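Long-range contacts in beta-galactoside alpha-2,6-sialyltransferase (Photobacterium sp., PDB 2Z4T), which transfers sialic acid, most probably from a CMP-activated donor, to galactosides such as lactose through an alpha-2,6 linkage: residues A[52-57]-A[72-77]; A[358-362]-A[378-382]; A[371-375]-A[410-415]. All coordinates share one frame; numbering follows the deposited sequence. Where two conformers were deposited one is given.

Contact 1 (A[52-57]-A[72-77]); sequences FTKHSW and KESISL
The indole of Trp-57 carries Leu-77 on one face and backbone oxygens along its edge. Leu-77 CB sits over the six-membered ring in a CH-pi contact, 3.8 Å from the ring centroid and displaced toward the rim on the CZ2 side, while its CD1 reaches over CD2 and CE3. At the pyrrole edge, in the ring plane, NE1 donates to Ile-75 O at 2.8 Å; the bond is fairly straight (154°), but NE1 stands well above the carbonyl plane and away from the lone pairs. Ser-74 O lies beside CD1 of the same edge at 3.4 Å. The imidazole of His-55 has Ile-75 CG2 above its centre and Glu-73 O at its edge. Its NE2 is near two carbonyls at once, Lys-72 O at 3.0 Å and Ser-74 O at 3.2 Å, both weak, bent bonds oblique to the ring. A chi1 of 76° swings the ring over the 72-74 loop, where NE2 faces the two carbonyls. The aliphatic part of Lys-72 runs past Trp-57 O, CD at 3.5 Å. Within the loop, Ser-74 OG bonds to Ser-76 O in the carbonyl plane. Phe-94 meets the rings of both Trp-57 and Phe-52, and Val-108 touches Trp-57 and Leu-77. These last two face the interior of the immunoglobulin-like beta-sandwich, while His-55 and Ile-75 stay partly exposed. The carbonyls of Lys-72, Ser-74 and Ile-75 receive side-chain N-H groups from strand 52-61, so across this contact the indole supplies the one firm polar grip and the imidazole two weak ones.

Contact 2 (A[358-362]-A[378-382]); sequences VFTGT and QINVI. With C5P (cytidine-5'-monophosphate), chain C.
Gln-378 OE1 accepts the backbone N-H of Thr-362 at 2.7 Å, with an N-H...O angle of 154° and the donor tilted from the amide plane. The same oxygen lies 3.0 Å from Gly-361 CA, so the amide end presses close against the backbone here. Gln-378 NE2 returns a weak bond to Thr-362 O at 3.4 Å and has a firmer partner in Tyr-374 O of its own helix; together these bonds fix the rotation of the amide. The Gln-378 side chain runs extended past CG (chi2 176°), carrying the amide from the helix to the end of the strand. On the peptide whose N-H is held, Gly-361 O accepts C5P N4, the cytosine amine of CMP, at 2.9 Å. This is consistent with Gln-378 acting as a second-shell residue that helps position the peptide for the base. Beside this polar end, Ile-382 CG1 lies over one face of the Phe-359 ring, 3.5 Å from its centroid, and Val-381 CG1 meets the edge at Phe-359 CE1, 3.6 Å away. The short segments 378-382 and 358-360 run at 150° to each other, helix after strand in a beta-alpha-beta unit of the GT-B fold, with strands 399-403 and 443-447 flanking the strand and helix 410-417 packing alongside.

Contact 3 (A[371-375]-A[410-415]); sequences REYYA and IINTLI
Ile-411 packs closely between the turns of helix 371-386, against Arg-371 CB, Tyr-374 and Ala-375, whereas the outer chain of Arg-371, Glu-372 and Ile-410 lie at the thinner margin. On the tight side, Ile-411 CG1 comes within 3.5 Å of Arg-371 CB, and the terminal Ile-411 CD1 continues to Tyr-374 CB at 3.8 Å. The chain of Ile-411 is extended (chi2 175°), which carries CD1 across to the neighbouring helix, while the CG2 branch lies near Ala-375 CA. Ala-375 has only a methyl to offer, and its CB rests 3.7 Å from Leu-414 CB; the short side chain lets the two backbones approach to 5.0 Å between Ala-375 CA and Ile-411 CA. Each helix follows one of two adjacent parallel strands, 356-360 and 399-403, of the Rossmann-like C-terminal domain of the GT-B fold. Their short segments cross at -37°, with axes 8.8 Å apart. Tyr-374 turns its ring away toward Trp-500, which it meets edge-to-face. No hydrogen bond spans the two segments; Arg-371 NE, in one of two conformers, bonds to Asn-368 O. On the exposed side, Glu-372 CG only approaches Leu-414 CD1 at 4.4 Å.

Overall arrangement
From the N terminus, contact 1 comes first and closes the span from strand 52-61 to the loop before strand 77-80 in the immunoglobulin-like domain. It lies in series with the other two and about 70 Å, centre to centre, from either, on the opposite side of the chain's centre. Contact 2 closes the connection from strand 356-360 into helix 371-386; before it is complete, contact 3 opens at 371-375 and closes at 410-415, so the two cross. Their centres are 10 Å apart and they share helix 371-386: Gln-378 packs on Ile-411 and Ile-415, and Ile-382 on Ile-415, tying the CMP-binding strand end to both helices.

Contact 1 (A[52-57]-A[72-77])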
loop_
_atom_site.group_PDB
_atom_site.type_symbol
_atom_site.label_atom_id
_atom_site.label_comp_id
_atom_site.label_asym_id
_atom_site.label_seq_id
_atom_site.Cartn_x
_atom_site.Cartn_y
_atom_site.Cartn_z
ATOM N N PHE A 52 -4.690 37.866 -33.796
ATOM C CA PHE A 52 -3.380 37.887 -34.469
ATOM C C PHE A 52 -3.406 38.194 -35.960
ATOM O O PHE A 52 -4.188 37.635 -36.699
ATOM C CB PHE A 52 -2.624 36.579 -34.223
ATOM C CG PHE A 52 -2.101 36.436 -32.821
ATOM C CD1 PHE A 52 -0.912 37.050 -32.443
ATOM C CD2 PHE A 52 -2.798 35.691 -31.874
ATOM C CE1 PHE A 52 -0.435 36.927 -31.144
ATOM C CE2 PHE A 52 -2.320 35.558 -30.572
ATOM C CZ PHE A 52 -1.140 36.177 -30.206
ATOM N N THR A 53 -2.511 39.071 -36.388
ATOM C CA THR A 53 -2.349 39.416 -37.791
ATOM C C THR A 53 -1.509 38.373 -38.565
ATOM O O THR A 53 -1.945 37.854 -39.593
ATOM C CB THR A 53 -1.678 40.801 -37.907
ATOM O OG1 THR A 53 -2.475 41.774 -37.223
ATOM C CG2 THR A 53 -1.505 41.216 -39.363
ATOM N N LYS A 54 -0.282 38.150 -38.082
ATOM C CA LYS A 54 0.666 37.126 -38.518
ATOM C C LYS A 54 0.487 36.234 -37.287
ATOM O O LYS A 54 0.285 36.787 -36.209
ATOM C CB LYS A 54 2.032 37.775 -38.684
ATOM C CG LYS A 54 2.094 38.714 -39.894
ATOM C CD LYS A 54 3.197 39.795 -39.823
ATOM C CE LYS A 54 4.602 39.282 -40.238
ATOM N NZ LYS A 54 4.767 38.711 -41.634
ATOM N N HIS A 55 0.672 34.917 -37.330
ATOM C CA HIS A 55 1.766 34.213 -36.712
ATOM C C HIS A 55 2.560 33.098 -37.392
ATOM O O HIS A 55 2.431 32.820 -38.583
ATOM C CB HIS A 55 1.043 33.476 -35.579
ATOM C CG HIS A 55 0.271 32.279 -36.060
ATOM N ND1 HIS A 55 -0.672 32.353 -37.068
ATOM C CD2 HIS A 55 0.351 30.971 -35.720
ATOM C CE1 HIS A 55 -1.153 31.147 -37.311
ATOM N NE2 HIS A 55 -0.550 30.289 -36.505
ATOM N N SER A 56 3.359 32.426 -36.559
ATOM C CA SER A 56 4.155 31.266 -36.956
ATOM C C SER A 56 4.309 30.272 -35.804
ATOM O O SER A 56 4.494 30.671 -34.647
ATOM C CB SER A 56 5.546 31.695 -37.458
ATOM O OG SER A 56 6.362 32.206 -36.402
ATOM N N TRP A 57 4.209 28.985 -36.145
ATOM C CA TRP A 57 4.620 27.873 -35.280
ATOM C C TRP A 57 5.781 27.128 -35.943
ATOM O O TRP A 57 5.752 26.857 -37.150
ATOM C CB TRP A 57 3.490 26.889 -35.067
ATOM C CG TRP A 57 2.549 27.213 -33.963
ATOM C CD1 TRP A 57 1.251 27.629 -34.090
ATOM C CD2 TRP A 57 2.806 27.109 -32.545
ATOM N NE1 TRP A 57 0.688 27.785 -32.842
ATOM C CE2 TRP A 57 1.615 27.475 -31.880
ATOM C CE3 TRP A 57 3.929 26.750 -31.780
ATOM C CZ2 TRP A 57 1.517 27.514 -30.479
ATOM C CZ3 TRP A 57 3.823 26.765 -30.376
ATOM C CH2 TRP A 57 2.620 27.148 -29.747
ATOM N N LYS A 72 0.472 24.229 -38.498
ATOM C CA LYS A 72 1.052 25.557 -38.434
ATOM C C LYS A 72 0.038 26.715 -38.566
ATOM O O LYS A 72 0.294 27.814 -38.057
ATOM C CB LYS A 72 2.149 25.681 -39.495
ATOM C CG LYS A 72 3.398 24.891 -39.171
ATOM C CD LYS A 72 4.566 25.346 -40.040
ATOM C CE LYS A 72 4.904 24.342 -41.133
ATOM N NZ LYS A 72 5.566 23.114 -40.569
ATOM N N GLU A 73 -1.102 26.469 -39.229
ATOM C CA GLU A 73 -2.048 27.547 -39.580
ATOM C C GLU A 73 -3.106 27.921 -38.531
ATOM O O GLU A 73 -3.852 28.891 -38.719
ATOM C CB GLU A 73 -2.697 27.305 -40.952
ATOM C CG GLU A 73 -1.694 27.264 -42.138
ATOM C CD GLU A 73 -0.401 28.081 -41.899
ATOM O OE1 GLU A 73 -0.480 29.212 -41.351
ATOM O OE2 GLU A 73 0.695 27.586 -42.262
ATOM N N SER A 74 -3.164 27.168 -37.435
ATOM C CA SER A 74 -4.044 27.527 -36.338
ATOM C C SER A 74 -3.195 28.125 -35.218
ATOM O O SER A 74 -2.001 27.817 -35.119
ATOM C CB SER A 74 -4.849 26.313 -35.855
ATOM O OG SER A 74 -4.031 25.410 -35.142
ATOM N N ILE A 75 -3.794 28.986 -34.390
ATOM C CA ILE A 75 -3.009 29.669 -33.352
ATOM C C ILE A 75 -2.726 28.762 -32.148
ATOM O O ILE A 75 -1.639 28.806 -31.590
ATOM C CB ILE A 75 -3.510 31.125 -32.995
ATOM C CG1 ILE A 75 -4.548 31.117 -31.894
ATOM C CG2 ILE A 75 -3.963 31.899 -34.232
ATOM C CD1 ILE A 75 -3.934 31.394 -30.538
ATOM N N SER A 76 -3.663 27.902 -31.784
ATOM C CA SER A 76 -3.331 26.893 -30.801
ATOM C C SER A 76 -2.520 25.754 -31.441
ATOM O O SER A 76 -2.720 25.413 -32.602
ATOM C CB SER A 76 -4.575 26.379 -30.080
ATOM O OG SER A 76 -5.208 25.365 -30.817
ATOM N N LEU A 77 -1.590 25.196 -30.673
ATOM C CA LEU A 77 -0.688 24.149 -31.147
ATOM C C LEU A 77 -1.338 22.774 -31.064
ATOM O O LEU A 77 -1.711 22.316 -29.988
ATOM C CB LEU A 77 0.597 24.149 -30.314
ATOM C CG LEU A 77 1.596 23.009 -30.553
ATOM C CD1 LEU A 77 2.390 23.205 -31.868
ATOM C CD2 LEU A 77 2.519 22.825 -29.346
#

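Contact 2 (A[358-362]-A[378-382])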
loop_
_atom_site.group_PDB
_atom_site.type_symbol
_atom_site.label_atom_id
_atom_site.label_comp_id
_atom_site.label_asym_id
_atom_site.label_seq_id
_atom_site.Cartn_x
_atom_site.Cartn_y
_atom_site.Cartn_z
ATOM N N VAL A 358 -5.834 3.350 24.107
ATOM C CA VAL A 358 -6.428 2.727 22.935
ATOM C C VAL A 358 -6.302 1.224 23.069
ATOM O O VAL A 358 -5.199 0.711 23.252
ATOM C CB VAL A 358 -5.770 3.179 21.587
ATOM C CG1 VAL A 358 -6.317 2.339 20.394
ATOM C CG2 VAL A 358 -5.992 4.658 21.332
ATOM N N PHE A 359 -7.430 0.524 23.025
ATOM C CA PHE A 359 -7.401 -0.915 22.941
ATOM C C PHE A 359 -7.436 -1.292 21.471
ATOM O O PHE A 359 -8.319 -0.807 20.735
ATOM C CB PHE A 359 -8.569 -1.564 23.687
ATOM C CG PHE A 359 -8.666 -3.043 23.459
ATOM C CD1 PHE A 359 -7.940 -3.927 24.242
ATOM C CD2 PHE A 359 -9.442 -3.551 22.416
ATOM C CE1 PHE A 359 -8.010 -5.299 24.015
ATOM C CE2 PHE A 359 -9.522 -4.923 22.171
ATOM C CZ PHE A 359 -8.800 -5.801 22.973
ATOM N N THR A 360 -6.496 -2.141 21.036
ATOM C CA THR A 360 -6.483 -2.601 19.647
ATOM C C THR A 360 -7.083 -3.999 19.543
ATOM O O THR A 360 -6.651 -4.914 20.246
ATOM C CB THR A 360 -5.056 -2.565 19.008
ATOM O OG1 THR A 360 -4.181 -3.499 19.658
ATOM C CG2 THR A 360 -4.466 -1.194 19.114
ATOM N N GLY A 361 -8.072 -4.173 18.664
ATOM C CA GLY A 361 -8.796 -5.452 18.581
ATOM C C GLY A 361 -8.246 -6.388 17.526
ATOM O O GLY A 361 -7.300 -6.051 16.826
ATOM N N THR A 362 -8.839 -7.570 17.421
ATOM C CA THR A 362 -8.489 -8.519 16.380
ATOM C C THR A 362 -9.747 -9.076 15.692
ATOM O O THR A 362 -10.869 -8.746 16.069
ATOM C CB THR A 362 -7.629 -9.691 16.929
ATOM O OG1 THR A 362 -7.011 -10.386 15.841
ATOM C CG2 THR A 362 -8.477 -10.673 17.739
ATOM N N GLN A 378 -12.392 -10.221 24.024
ATOM C CA GLN A 378 -11.768 -8.918 23.937
ATOM C C GLN A 378 -12.377 -7.934 24.948
ATOM O O GLN A 378 -11.668 -7.096 25.518
ATOM C CB GLN A 378 -11.797 -8.401 22.502
ATOM C CG GLN A 378 -10.865 -9.202 21.573
ATOM C CD GLN A 378 -10.944 -8.778 20.110
ATOM O OE1 GLN A 378 -10.350 -7.771 19.706
ATOM N NE2 GLN A 378 -11.670 -9.557 19.303
ATOM N N ILE A 379 -13.685 -8.057 25.173
ATOM C CA ILE A 379 -14.361 -7.338 26.236
ATOM C C ILE A 379 -13.687 -7.683 27.570
ATOM O O ILE A 379 -13.399 -6.804 28.394
ATOM C CB ILE A 379 -15.859 -7.667 26.261
ATOM C CG1 ILE A 379 -16.566 -6.937 25.101
ATOM C CG2 ILE A 379 -16.485 -7.283 27.625
ATOM C CD1 ILE A 379 -18.039 -7.327 24.879
ATOM N N ASN A 380 -13.383 -8.959 27.761
ATOM C CA ASN A 380 -12.711 -9.349 28.967
ATOM C C ASN A 380 -11.291 -8.774 29.063
ATOM O O ASN A 380 -10.830 -8.430 30.168
ATOM C CB ASN A 380 -12.715 -10.866 29.144
ATOM C CG ASN A 380 -12.277 -11.272 30.532
ATOM O OD1 ASN A 380 -12.881 -10.866 31.512
ATOM N ND2 ASN A 380 -11.215 -12.048 30.623
ATOM N N VAL A 381 -10.605 -8.658 27.929
ATOM C CA VAL A 381 -9.266 -8.071 27.931
ATOM C C VAL A 381 -9.329 -6.579 28.261
ATOM O O VAL A 381 -8.559 -6.106 29.103
ATOM C CB VAL A 381 -8.491 -8.331 26.637
ATOM C CG1 VAL A 381 -7.138 -7.619 26.659
ATOM C CG2 VAL A 381 -8.308 -9.819 26.450
ATOM N N ILE A 382 -10.254 -5.848 27.628
ATOM C CA ILE A 382 -10.469 -4.433 27.963
ATOM C C ILE A 382 -10.729 -4.304 29.476
ATOM O O ILE A 382 -10.151 -3.444 30.145
ATOM C CB ILE A 382 -11.612 -3.800 27.118
ATOM C CG1 ILE A 382 -11.210 -3.747 25.637
ATOM C CG2 ILE A 382 -11.968 -2.387 27.601
ATOM C CD1 ILE A 382 -12.346 -3.614 24.698
HETATM O O3P C5P C . -4.054 -7.792 13.250
HETATM P P C5P C . -3.346 -8.018 11.967
HETATM O O1P C5P C . -4.332 -8.653 10.998
HETATM O O2P C5P C . -1.985 -8.659 12.153
HETATM O "O5'" C5P C . -2.987 -6.575 11.430
HETATM C "C5'" C5P C . -2.597 -6.337 10.095
HETATM C "C4'" C5P C . -2.759 -4.831 9.897
HETATM O "O4'" C5P C . -4.131 -4.460 10.087
HETATM C "C3'" C5P C . -2.015 -3.998 10.925
HETATM O "O3'" C5P C . -0.681 -3.693 10.534
HETATM C "C2'" C5P C . -2.819 -2.728 10.923
HETATM O "O2'" C5P C . -2.579 -1.984 9.726
HETATM C "C1'" C5P C . -4.229 -3.195 10.755
HETATM N N1 C5P C . -4.885 -3.294 12.056
HETATM C C2 C5P C . -5.406 -2.115 12.658
HETATM N N3 C5P C . -6.041 -2.175 13.855
HETATM C C4 C5P C . -6.181 -3.361 14.506
HETATM C C5 C5P C . -5.674 -4.548 13.935
HETATM C C6 C5P C . -5.028 -4.487 12.688
HETATM O O2 C5P C . -5.283 -1.010 12.110
HETATM N N4 C5P C . -6.832 -3.382 15.697
#

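Contact 3 (A[371-375]-A[410-415])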
loop_
_atom_site.group_PDB
_atom_site.type_symbol
_atom_site.label_atom_id
_atom_site.label_comp_id
_atom_site.label_asym_id
_atom_site.label_seq_id
_atom_site.Cartn_x
_atom_site.Cartn_y
_atom_site.Cartn_z
ATOM N N ARG A 371 -16.716 -15.739 16.158
ATOM C CA ARG A 371 -16.584 -14.305 16.383
ATOM C C ARG A 371 -17.342 -13.715 17.581
ATOM O O ARG A 371 -16.958 -12.656 18.103
ATOM C CB ARG A 371 -16.705 -13.487 15.080
ATOM C CG ARG A 371 -18.038 -13.419 14.449
ATOM C CD ARG A 371 -17.918 -13.585 12.927
ATOM N NE ARG A 371 -19.135 -14.243 12.479
ATOM C CZ ARG A 371 -19.926 -13.841 11.498
ATOM N NH1 ARG A 371 -19.623 -12.789 10.741
ATOM N NH2 ARG A 371 -21.016 -14.548 11.257
ATOM N N GLU A 372 -18.369 -14.410 18.062
ATOM C CA GLU A 372 -19.016 -13.933 19.283
ATOM C C GLU A 372 -18.113 -14.193 20.473
ATOM O O GLU A 372 -18.041 -13.387 21.410
ATOM C CB GLU A 372 -20.395 -14.550 19.479
ATOM C CG GLU A 372 -21.360 -14.112 18.387
ATOM C CD GLU A 372 -22.744 -14.720 18.514
ATOM O OE1 GLU A 372 -22.877 -15.841 19.071
ATOM O OE2 GLU A 372 -23.707 -14.072 18.031
ATOM N N TYR A 373 -17.398 -15.314 20.401
ATOM C CA TYR A 373 -16.461 -15.716 21.438
ATOM C C TYR A 373 -15.285 -14.729 21.439
ATOM O O TYR A 373 -14.791 -14.341 22.502
ATOM C CB TYR A 373 -16.000 -17.154 21.187
ATOM C CG TYR A 373 -14.774 -17.543 21.961
ATOM C CD1 TYR A 373 -14.821 -17.700 23.355
ATOM C CD2 TYR A 373 -13.563 -17.752 21.313
ATOM C CE1 TYR A 373 -13.688 -18.052 24.072
ATOM C CE2 TYR A 373 -12.406 -18.105 22.035
ATOM C CZ TYR A 373 -12.478 -18.254 23.405
ATOM O OH TYR A 373 -11.347 -18.604 24.114
ATOM N N TYR A 374 -14.873 -14.319 20.236
ATOM C CA TYR A 374 -13.853 -13.295 20.052
ATOM C C TYR A 374 -14.293 -11.964 20.652
ATOM O O TYR A 374 -13.490 -11.270 21.277
ATOM C CB TYR A 374 -13.487 -13.136 18.567
ATOM C CG TYR A 374 -12.303 -13.977 18.144
ATOM C CD1 TYR A 374 -12.324 -15.375 18.277
ATOM C CD2 TYR A 374 -11.149 -13.379 17.627
ATOM C CE1 TYR A 374 -11.214 -16.162 17.906
ATOM C CE2 TYR A 374 -10.025 -14.164 17.254
ATOM C CZ TYR A 374 -10.073 -15.549 17.393
ATOM O OH TYR A 374 -8.981 -16.311 17.026
ATOM N N ALA A 375 -15.564 -11.607 20.493
ATOM C CA ALA A 375 -16.024 -10.360 21.054
ATOM C C ALA A 375 -15.984 -10.452 22.575
ATOM O O ALA A 375 -15.470 -9.545 23.249
ATOM C CB ALA A 375 -17.399 -10.040 20.575
ATOM N N ILE A 410 -18.791 -7.827 12.864
ATOM C CA ILE A 410 -19.716 -7.903 13.979
ATOM C C ILE A 410 -18.992 -7.955 15.321
ATOM O O ILE A 410 -19.594 -7.673 16.347
ATOM C CB ILE A 410 -20.747 -9.061 13.785
ATOM C CG1 ILE A 410 -22.187 -8.537 13.959
ATOM C CG2 ILE A 410 -20.422 -10.310 14.635
ATOM C CD1 ILE A 410 -22.698 -8.264 15.458
ATOM N N ILE A 411 -17.698 -8.288 15.311
ATOM C CA ILE A 411 -16.882 -8.282 16.542
ATOM C C ILE A 411 -16.743 -6.870 17.077
ATOM O O ILE A 411 -16.895 -6.623 18.284
ATOM C CB ILE A 411 -15.466 -8.849 16.312
ATOM C CG1 ILE A 411 -15.543 -10.312 15.896
ATOM C CG2 ILE A 411 -14.613 -8.689 17.568
ATOM C CD1 ILE A 411 -14.214 -10.894 15.541
ATOM N N ASN A 412 -16.458 -5.947 16.169
ATOM C CA ASN A 412 -16.326 -4.546 16.511
ATOM C C ASN A 412 -17.616 -3.952 17.046
ATOM O O ASN A 412 -17.581 -3.224 18.039
ATOM C CB ASN A 412 -15.770 -3.737 15.336
ATOM C CG ASN A 412 -14.362 -4.174 14.954
ATOM O OD1 ASN A 412 -13.690 -4.851 15.725
ATOM N ND2 ASN A 412 -13.907 -3.780 13.771
ATOM N N THR A 413 -18.759 -4.275 16.436
ATOM C CA THR A 413 -19.990 -3.682 16.953
ATOM C C THR A 413 -20.345 -4.221 18.354
ATOM O O THR A 413 -20.734 -3.453 19.227
ATOM C CB THR A 413 -21.196 -3.684 15.925
ATOM O OG1 THR A 413 -22.000 -4.851 16.101
ATOM C CG2 THR A 413 -20.714 -3.600 14.468
ATOM N N LEU A 414 -20.143 -5.523 18.577
ATOM C CA LEU A 414 -20.361 -6.130 19.894
ATOM C C LEU A 414 -19.502 -5.494 20.989
ATOM O O LEU A 414 -20.010 -5.188 22.071
ATOM C CB LEU A 414 -20.122 -7.638 19.856
ATOM C CG LEU A 414 -21.205 -8.454 19.143
ATOM C CD1 LEU A 414 -20.696 -9.828 18.798
ATOM C CD2 LEU A 414 -22.492 -8.546 19.993
ATOM N N ILE A 415 -18.212 -5.292 20.699
ATOM C CA ILE A 415 -17.282 -4.659 21.643
ATOM C C ILE A 415 -17.725 -3.233 21.901
ATOM O O ILE A 415 -17.714 -2.764 23.029
ATOM C CB ILE A 415 -15.815 -4.660 21.118
ATOM C CG1 ILE A 415 -15.237 -6.067 21.128
ATOM C CG2 ILE A 415 -14.931 -3.745 21.941
ATOM C CD1 ILE A 415 -13.934 -6.190 20.359
#